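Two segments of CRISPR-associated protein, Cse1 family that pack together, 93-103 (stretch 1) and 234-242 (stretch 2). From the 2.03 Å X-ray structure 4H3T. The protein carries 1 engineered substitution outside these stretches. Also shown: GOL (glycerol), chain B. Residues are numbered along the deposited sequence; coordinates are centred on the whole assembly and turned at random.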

ATOM      1  N   ASP A  93     -30.475 -10.110  -0.503  1.00 58.15           N
ATOM      2  CA  ASP A  93     -31.046 -10.102   0.853  1.00 58.08           C
ATOM      3  C   ASP A  93     -30.309  -9.076   1.744  1.00 58.38           C
ATOM      4  O   ASP A  93     -30.945  -8.340   2.487  1.00 57.84           O
ATOM      5  N   TYR A  94     -28.983  -9.005   1.638  1.00 52.62           N
ATOM      6  CA  TYR A  94     -28.224  -8.045   2.455  1.00 50.14           C
ATOM      7  C   TYR A  94     -28.596  -6.607   2.076  1.00 53.95           C
ATOM      8  O   TYR A  94     -28.939  -5.826   2.961  1.00 52.46           O
ATOM      9  N   PHE A  95     -28.544  -6.256   0.781  1.00 52.51           N
ATOM     10  CA  PHE A  95     -28.849  -4.870   0.365  1.00 53.97           C
ATOM     11  C   PHE A  95     -30.320  -4.525   0.538  1.00 59.32           C
ATOM     12  O   PHE A  95     -30.597  -3.360   0.820  1.00 60.32           O
ATOM     13  N   ALA A  96     -31.252  -5.494   0.533  1.00 58.27           N
ATOM     14  CA  ALA A  96     -32.659  -5.171   0.856  1.00 58.48           C
ATOM     15  C   ALA A  96     -32.716  -4.746   2.331  1.00 65.20           C
ATOM     16  O   ALA A  96     -33.335  -3.744   2.640  1.00 68.38           O
ATOM     17  N   ARG A  97     -31.993  -5.448   3.230  1.00 59.43           N
ATOM     18  CA  ARG A  97     -31.975  -5.083   4.658  1.00 59.31           C
ATOM     19  C   ARG A  97     -31.281  -3.739   4.943  1.00 56.19           C
ATOM     20  O   ARG A  97     -31.736  -3.017   5.809  1.00 52.91           O
ATOM     21  N   TRP A  98     -30.186  -3.414   4.263  1.00 52.68           N
ATOM     22  CA  TRP A  98     -29.373  -2.273   4.654  1.00 51.62           C
ATOM     23  C   TRP A  98     -29.331  -1.123   3.692  1.00 55.29           C
ATOM     24  O   TRP A  98     -28.649  -0.113   4.000  1.00 52.45           O
ATOM     25  N   ARG A  99     -30.038  -1.187   2.579  1.00 50.87           N
ATOM     26  CA  ARG A  99     -29.861  -0.080   1.634  1.00 52.30           C
ATOM     27  C   ARG A  99     -30.368   1.271   2.150  1.00 52.80           C
ATOM     28  O   ARG A  99     -29.857   2.269   1.671  1.00 51.35           O
ATOM     29  N   HIS A 100     -31.186   1.317   3.220  1.00 48.74           N
ATOM     30  CA  HIS A 100     -31.561   2.596   3.857  1.00 49.28           C
ATOM     31  C   HIS A 100     -30.302   3.291   4.485  1.00 47.62           C
ATOM     32  O   HIS A 100     -30.334   4.474   4.846  1.00 47.59           O
ATOM     33  N   ARG A 101     -29.192   2.565   4.573  1.00 44.75           N
ATOM     34  CA  ARG A 101     -27.924   3.089   5.087  1.00 42.80           C
ATOM     35  C   ARG A 101     -26.883   3.368   4.009  1.00 46.88           C
ATOM     36  O   ARG A 101     -25.820   3.903   4.364  1.00 44.55           O
ATOM     37  N   PHE A 102     -27.182   3.067   2.721  1.00 43.19           N
ATOM     38  CA  PHE A 102     -26.276   3.288   1.601  1.00 43.04           C
ATOM     39  C   PHE A 102     -26.635   4.493   0.743  1.00 46.19           C
ATOM     40  O   PHE A 102     -26.063   4.647  -0.324  1.00 44.37           O
ATOM     41  N   ASP A 103     -27.496   5.374   1.220  1.00 44.62           N
ATOM     42  CA  ASP A 103     -27.846   6.587   0.471  1.00 42.40           C
ATOM     43  C   ASP A 103     -26.841   7.697   0.876  1.00 44.50           C
ATOM     44  O   ASP A 103     -26.783   8.159   2.025  1.00 42.71           O
ATOM     45  N   VAL A 234     -19.461  -5.748  13.192  1.00 51.53           N
ATOM     46  CA  VAL A 234     -20.277  -5.126  12.167  1.00 49.58           C
ATOM     47  C   VAL A 234     -19.643  -3.803  11.640  1.00 48.03           C
ATOM     48  O   VAL A 234     -18.980  -3.067  12.347  1.00 46.14           O
ATOM     49  N   PRO A 235     -19.915  -3.491  10.384  1.00 43.03           N
ATOM     50  CA  PRO A 235     -19.361  -2.268   9.795  1.00 41.16           C
ATOM     51  C   PRO A 235     -20.126  -1.015  10.235  1.00 46.05           C
ATOM     52  O   PRO A 235     -21.211  -1.107  10.806  1.00 45.27           O
ATOM     53  N   ALA A 236     -19.573   0.137   9.895  1.00 43.35           N
ATOM     54  CA  ALA A 236     -20.070   1.436  10.311  1.00 44.01           C
ATOM     55  C   ALA A 236     -21.554   1.677   9.958  1.00 47.60           C
ATOM     56  O   ALA A 236     -22.270   2.260  10.781  1.00 45.25           O
ATOM     57  N   TRP A 237     -21.986   1.241   8.782  1.00 45.39           N
ATOM     58  CA  TRP A 237     -23.372   1.436   8.312  1.00 46.68           C
ATOM     59  C   TRP A 237     -24.361   0.514   9.009  1.00 51.53           C
ATOM     60  O   TRP A 237     -25.534   0.754   8.852  1.00 55.37           O
ATOM     61  N   GLU A 238     -23.929  -0.483   9.808  1.00 46.00           N
ATOM     62  CA  GLU A 238     -24.827  -1.283  10.635  1.00 47.05           C
ATOM     63  C   GLU A 238     -24.848  -0.720  12.010  1.00 52.07           C
ATOM     64  O   GLU A 238     -25.678  -1.097  12.783  1.00 53.36           O
ATOM     65  N   ARG A 239     -23.916   0.158  12.357  1.00 49.87           N
ATOM     66  CA  ARG A 239     -23.895   0.744  13.703  1.00 50.94           C
ATOM     67  C   ARG A 239     -24.771   2.009  13.725  1.00 52.76           C
ATOM     68  O   ARG A 239     -25.188   2.528  12.687  1.00 49.78           O
ATOM     69  N   ASP A 240     -25.081   2.469  14.901  1.00 49.64           N
ATOM     70  CA  ASP A 240     -25.776   3.736  15.040  1.00 51.01           C
ATOM     71  C   ASP A 240     -24.961   4.852  14.360  1.00 52.07           C
ATOM     72  O   ASP A 240     -23.720   4.858  14.483  1.00 52.53           O
ATOM     73  N   PRO A 241     -25.634   5.756  13.663  1.00 46.65           N
ATOM     74  CA  PRO A 241     -24.917   6.867  13.047  1.00 46.73           C
ATOM     75  C   PRO A 241     -24.175   7.681  14.104  1.00 49.56           C
ATOM     76  O   PRO A 241     -24.648   7.826  15.230  1.00 48.23           O
ATOM     77  N   LEU A 242     -23.067   8.268  13.708  1.00 45.47           N
ATOM     78  CA  LEU A 242     -22.234   9.060  14.609  1.00 44.80           C
ATOM     79  C   LEU A 242     -22.603  10.569  14.609  1.00 49.67           C
ATOM     80  O   LEU A 242     -23.402  11.048  13.818  1.00 50.84           O
TER

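The contact between the two stretches buries 439 Å², both sides summed, and rests on four side chains of the first stretch, Tyr94, Trp98, Arg101 and Phe102, set chiefly against Trp237 and Glu238 of the second. The CA-to-CB bonds of Trp98 and Arg101 point toward the other stretch. Those of Tyr94, Phe102, Trp237 and Glu238 run sideways, and their rotamers (t for Tyr94, m for Phe102, p for Trp237, m then t for Glu238) bring the side-chain ends closer.

The Tyr94 hydroxyl is satisfied both as acceptor and as donor. It accepts from the indole, Trp237 NE1 to Tyr94 OH being 2.8 Å with an N-H...acceptor angle of 164°, and donates to the carboxylate, Tyr94 OH to Glu238 OE2 being 2.7 Å. Both partners lie at the edge of the tyrosine ring, near its plane, as expected for partners of a phenolic oxygen. The buried indole N-H thus has its acceptor, and both carboxylate oxygens of Glu238 also have hydrogen bonds elsewhere in the structure.

Glu238 also packs on Trp98: its CG lies 3.6 Å from the centroid of the Trp98 six-membered ring, 11° off the ring normal, a CH-pi contact over the face, and Glu238 OE1 comes within 3.5 Å of Trp98 CZ2. Trp98 adopts the m rotamer. Phe102 presents its edge to the face of Trp237: the centroids of the phenyl and the five-membered ring are 4.5 Å apart with planes at 50°, and Phe102 CZ reaches Trp237 CE2 at 3.5 Å.

Arg101 is folded through three successive m torsions, and its guanidinium makes a forked contact with one carbonyl. Arg101 NH1 to Arg239 O is 2.9 Å (140°) and Arg101 NH2 to Arg239 O is 2.8 Å (145°); the acceptor sits near the guanidinium plane, where the N-H bonds can reach it. Trp237 O is also close, 3.1 Å from Arg101 CZ, but lies over the guanidinium face. Even the 3.2 Å separation of Arg101 NH1 and Trp237 O therefore fails as a hydrogen bond, its angle being poor.

A glycerol, probably from the crystallisation liquor, extends this polar set. Arg101 NH2 donates to GOL O2 at 2.9 Å (144°), while the backbone Leu242 N donates to GOL O3 at 3.0 Å (171°), so the ligand bridges the two stretches.

Arg239 points its CA-to-CB bond away. Its side chain instead braces its own stretch, Arg239 NH2 donating to Val234 O at 2.9 Å (149°), while its carbonyl receives Arg101.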

ATOM      1  CB  ASP A  93     -30.957 -11.499   1.520  1.00 60.52           C
ATOM      2  CG  ASP A  93     -31.861 -12.560   0.946  1.00 79.37           C
ATOM      3  OD1 ASP A  93     -32.796 -12.199   0.165  1.00 81.60           O
ATOM      4  OD2 ASP A  93     -31.623 -13.763   1.245  1.00 90.18           O
ATOM      5  CB  TYR A  94     -26.711  -8.285   2.347  1.00 49.09           C
ATOM      6  CG  TYR A  94     -25.914  -7.407   3.284  1.00 47.69           C
ATOM      7  CD1 TYR A  94     -25.724  -7.764   4.615  1.00 47.76           C
ATOM      8  CD2 TYR A  94     -25.425  -6.183   2.863  1.00 48.34           C
ATOM      9  CE1 TYR A  94     -25.037  -6.936   5.484  1.00 47.60           C
ATOM     10  CE2 TYR A  94     -24.821  -5.307   3.743  1.00 45.85           C
ATOM     11  CZ  TYR A  94     -24.580  -5.700   5.038  1.00 49.51           C
ATOM     12  OH  TYR A  94     -23.913  -4.829   5.858  1.00 48.98           O
ATOM     13  CB  PHE A  95     -28.372  -4.575  -1.066  1.00 55.06           C
ATOM     14  CG  PHE A  95     -26.883  -4.413  -1.146  1.00 53.76           C
ATOM     15  CD1 PHE A  95     -26.229  -3.453  -0.380  1.00 54.50           C
ATOM     16  CD2 PHE A  95     -26.112  -5.264  -1.934  1.00 55.05           C
ATOM     17  CE1 PHE A  95     -24.858  -3.298  -0.459  1.00 53.52           C
ATOM     18  CE2 PHE A  95     -24.714  -5.141  -1.959  1.00 56.21           C
ATOM     19  CZ  PHE A  95     -24.101  -4.204  -1.171  1.00 54.89           C
ATOM     20  CB  ALA A  96     -33.587  -6.368   0.595  1.00 61.73           C
ATOM     21  CB  ARG A  97     -31.281  -6.190   5.494  1.00 63.85           C
ATOM     22  CG  ARG A  97     -30.989  -5.915   6.984  1.00 80.43           C
ATOM     23  CD  ARG A  97     -32.192  -6.053   7.897  1.00 95.12           C
ATOM     24  NE  ARG A  97     -31.879  -5.833   9.318  1.00 97.49           N
ATOM     25  CZ  ARG A  97     -31.763  -4.645   9.925  1.00102.52           C
ATOM     26  NH1 ARG A  97     -31.894  -3.514   9.235  1.00 72.50           N
ATOM     27  NH2 ARG A  97     -31.494  -4.581  11.223  1.00 92.97           N
ATOM     28  CB  TRP A  98     -27.939  -2.786   4.865  1.00 48.80           C
ATOM     29  CG  TRP A  98     -27.846  -3.693   6.062  1.00 49.84           C
ATOM     30  CD1 TRP A  98     -27.763  -5.051   6.064  1.00 52.78           C
ATOM     31  CD2 TRP A  98     -28.017  -3.299   7.423  1.00 50.06           C
ATOM     32  NE1 TRP A  98     -27.802  -5.528   7.351  1.00 52.46           N
ATOM     33  CE2 TRP A  98     -27.958  -4.471   8.211  1.00 54.29           C
ATOM     34  CE3 TRP A  98     -28.228  -2.063   8.055  1.00 50.34           C
ATOM     35  CZ2 TRP A  98     -28.073  -4.442   9.600  1.00 53.95           C
ATOM     36  CZ3 TRP A  98     -28.352  -2.035   9.430  1.00 52.21           C
ATOM     37  CH2 TRP A  98     -28.251  -3.207  10.193  1.00 53.43           C
ATOM     38  CB  ARG A  99     -30.409  -0.359   0.265  1.00 57.29           C
ATOM     39  CG  ARG A  99     -31.868  -0.309   0.157  1.00 51.74           C
ATOM     40  CD  ARG A  99     -32.325  -1.000  -1.114  1.00 65.88           C
ATOM     41  NE  ARG A  99     -31.864  -0.330  -2.337  1.00 65.34           N
ATOM     42  CZ  ARG A  99     -32.191  -0.702  -3.579  1.00 89.07           C
ATOM     43  NH1 ARG A  99     -32.959  -1.768  -3.785  1.00 86.71           N
ATOM     44  NH2 ARG A  99     -31.751  -0.011  -4.623  1.00 75.73           N
ATOM     45  CB  HIS A 100     -32.659   2.360   4.924  1.00 51.08           C
ATOM     46  CG  HIS A 100     -32.180   1.578   6.128  1.00 54.49           C
ATOM     47  ND1 HIS A 100     -32.012   0.190   6.079  1.00 57.51           N
ATOM     48  CD2 HIS A 100     -31.917   2.002   7.392  1.00 56.33           C
ATOM     49  CE1 HIS A 100     -31.597  -0.177   7.287  1.00 57.24           C
ATOM     50  NE2 HIS A 100     -31.494   0.879   8.109  1.00 57.47           N
ATOM     51  CB  ARG A 101     -27.353   2.128   6.127  1.00 41.30           C
ATOM     52  CG  ARG A 101     -28.260   1.935   7.348  1.00 44.15           C
ATOM     53  CD  ARG A 101     -28.448   3.211   8.197  1.00 47.97           C
ATOM     54  NE  ARG A 101     -27.162   3.706   8.753  1.00 45.96           N
ATOM     55  CZ  ARG A 101     -26.662   3.422   9.949  1.00 49.13           C
ATOM     56  NH1 ARG A 101     -27.323   2.611  10.788  1.00 46.98           N
ATOM     57  NH2 ARG A 101     -25.491   3.921  10.317  1.00 43.42           N
ATOM     58  CB  PHE A 102     -26.209   2.041   0.723  1.00 44.13           C
ATOM     59  CG  PHE A 102     -25.333   1.002   1.365  1.00 45.36           C
ATOM     60  CD1 PHE A 102     -23.957   1.051   1.228  1.00 45.62           C
ATOM     61  CD2 PHE A 102     -25.889  -0.027   2.115  1.00 49.21           C
ATOM     62  CE1 PHE A 102     -23.148   0.125   1.867  1.00 46.26           C
ATOM     63  CE2 PHE A 102     -25.084  -0.942   2.776  1.00 51.32           C
ATOM     64  CZ  PHE A 102     -23.716  -0.879   2.624  1.00 47.28           C
ATOM     65  CB  ASP A 103     -29.344   6.946   0.676  1.00 45.01           C
ATOM     66  CG  ASP A 103     -29.873   8.205  -0.044  1.00 47.84           C
ATOM     67  OD1 ASP A 103     -29.141   8.780  -0.881  1.00 43.98           O
ATOM     68  OD2 ASP A 103     -30.993   8.626   0.262  1.00 53.45           O
ATOM     69  CB  VAL A 234     -21.764  -4.942  12.627  1.00 53.16           C
ATOM     70  CG1 VAL A 234     -22.358  -6.275  13.094  1.00 55.77           C
ATOM     71  CG2 VAL A 234     -21.927  -3.884  13.706  1.00 52.29           C
ATOM     72  CB  PRO A 235     -19.508  -2.528   8.298  1.00 41.58           C
ATOM     73  CG  PRO A 235     -20.687  -3.388   8.198  1.00 46.75           C
ATOM     74  CD  PRO A 235     -20.666  -4.267   9.370  1.00 44.02           C
ATOM     75  CB  ALA A 236     -19.206   2.545   9.740  1.00 42.89           C
ATOM     76  CB  TRP A 237     -23.519   1.290   6.781  1.00 44.81           C
ATOM     77  CG  TRP A 237     -23.106  -0.030   6.268  1.00 44.76           C
ATOM     78  CD1 TRP A 237     -23.790  -1.216   6.358  1.00 46.44           C
ATOM     79  CD2 TRP A 237     -21.821  -0.341   5.734  1.00 43.83           C
ATOM     80  NE1 TRP A 237     -23.063  -2.207   5.783  1.00 45.88           N
ATOM     81  CE2 TRP A 237     -21.816  -1.714   5.445  1.00 46.17           C
ATOM     82  CE3 TRP A 237     -20.694   0.424   5.415  1.00 43.41           C
ATOM     83  CZ2 TRP A 237     -20.709  -2.346   4.897  1.00 44.45           C
ATOM     84  CZ3 TRP A 237     -19.597  -0.213   4.878  1.00 44.02           C
ATOM     85  CH2 TRP A 237     -19.643  -1.577   4.563  1.00 44.34           C
ATOM     86  CB  GLU A 238     -24.415  -2.769  10.687  1.00 48.92           C
ATOM     87  CG  GLU A 238     -24.575  -3.448   9.339  1.00 51.13           C
ATOM     88  CD  GLU A 238     -24.435  -4.943   9.420  1.00 46.41           C
ATOM     89  OE1 GLU A 238     -24.805  -5.528  10.456  1.00 50.80           O
ATOM     90  OE2 GLU A 238     -23.938  -5.537   8.441  1.00 47.91           O
ATOM     91  CB  ARG A 239     -22.418   1.034  14.082  1.00 53.30           C
ATOM     92  CG  ARG A 239     -21.581  -0.244  14.089  1.00 54.63           C
ATOM     93  CD  ARG A 239     -20.052   0.003  13.920  1.00 61.68           C
ATOM     94  NE  ARG A 239     -19.421  -0.050  15.227  1.00 75.33           N
ATOM     95  CZ  ARG A 239     -18.899  -1.127  15.800  1.00 74.36           C
ATOM     96  NH1 ARG A 239     -18.399  -1.054  17.021  1.00 66.96           N
ATOM     97  NH2 ARG A 239     -18.832  -2.274  15.141  1.00 63.01           N
ATOM     98  CB  ASP A 240     -25.935   4.123  16.500  1.00 54.54           C
ATOM     99  CG  ASP A 240     -26.875   3.254  17.299  1.00 69.60           C
ATOM    100  OD1 ASP A 240     -27.725   2.575  16.681  1.00 70.05           O
ATOM    101  OD2 ASP A 240     -26.734   3.225  18.531  1.00 74.61           O
ATOM    102  CB  PRO A 241     -26.032   7.713  12.385  1.00 48.85           C
ATOM    103  CG  PRO A 241     -27.293   7.215  12.976  1.00 56.72           C
ATOM    104  CD  PRO A 241     -27.094   5.848  13.442  1.00 52.09           C
ATOM    105  CB  LEU A 242     -20.773   8.843  14.215  1.00 42.45           C
ATOM    106  CG  LEU A 242     -20.331   7.367  14.295  1.00 46.81           C
ATOM    107  CD1 LEU A 242     -18.908   7.174  13.903  1.00 48.14           C
ATOM    108  CD2 LEU A 242     -20.529   6.786  15.694  1.00 53.34           C
TER
HETATM  109  C1  GOL B 601     -22.138   5.282   8.484  1.00 37.31           C
HETATM  110  O1  GOL B 601     -22.687   5.112   7.174  1.00 39.43           O
HETATM  111  C2  GOL B 601     -22.684   6.541   9.107  1.00 39.73           C
HETATM  112  O2  GOL B 601     -24.056   6.352   9.494  1.00 41.84           O
HETATM  113  C3  GOL B 601     -21.836   6.993  10.272  1.00 47.18           C
HETATM  114  O3  GOL B 601     -22.208   8.279  10.789  1.00 44.95           O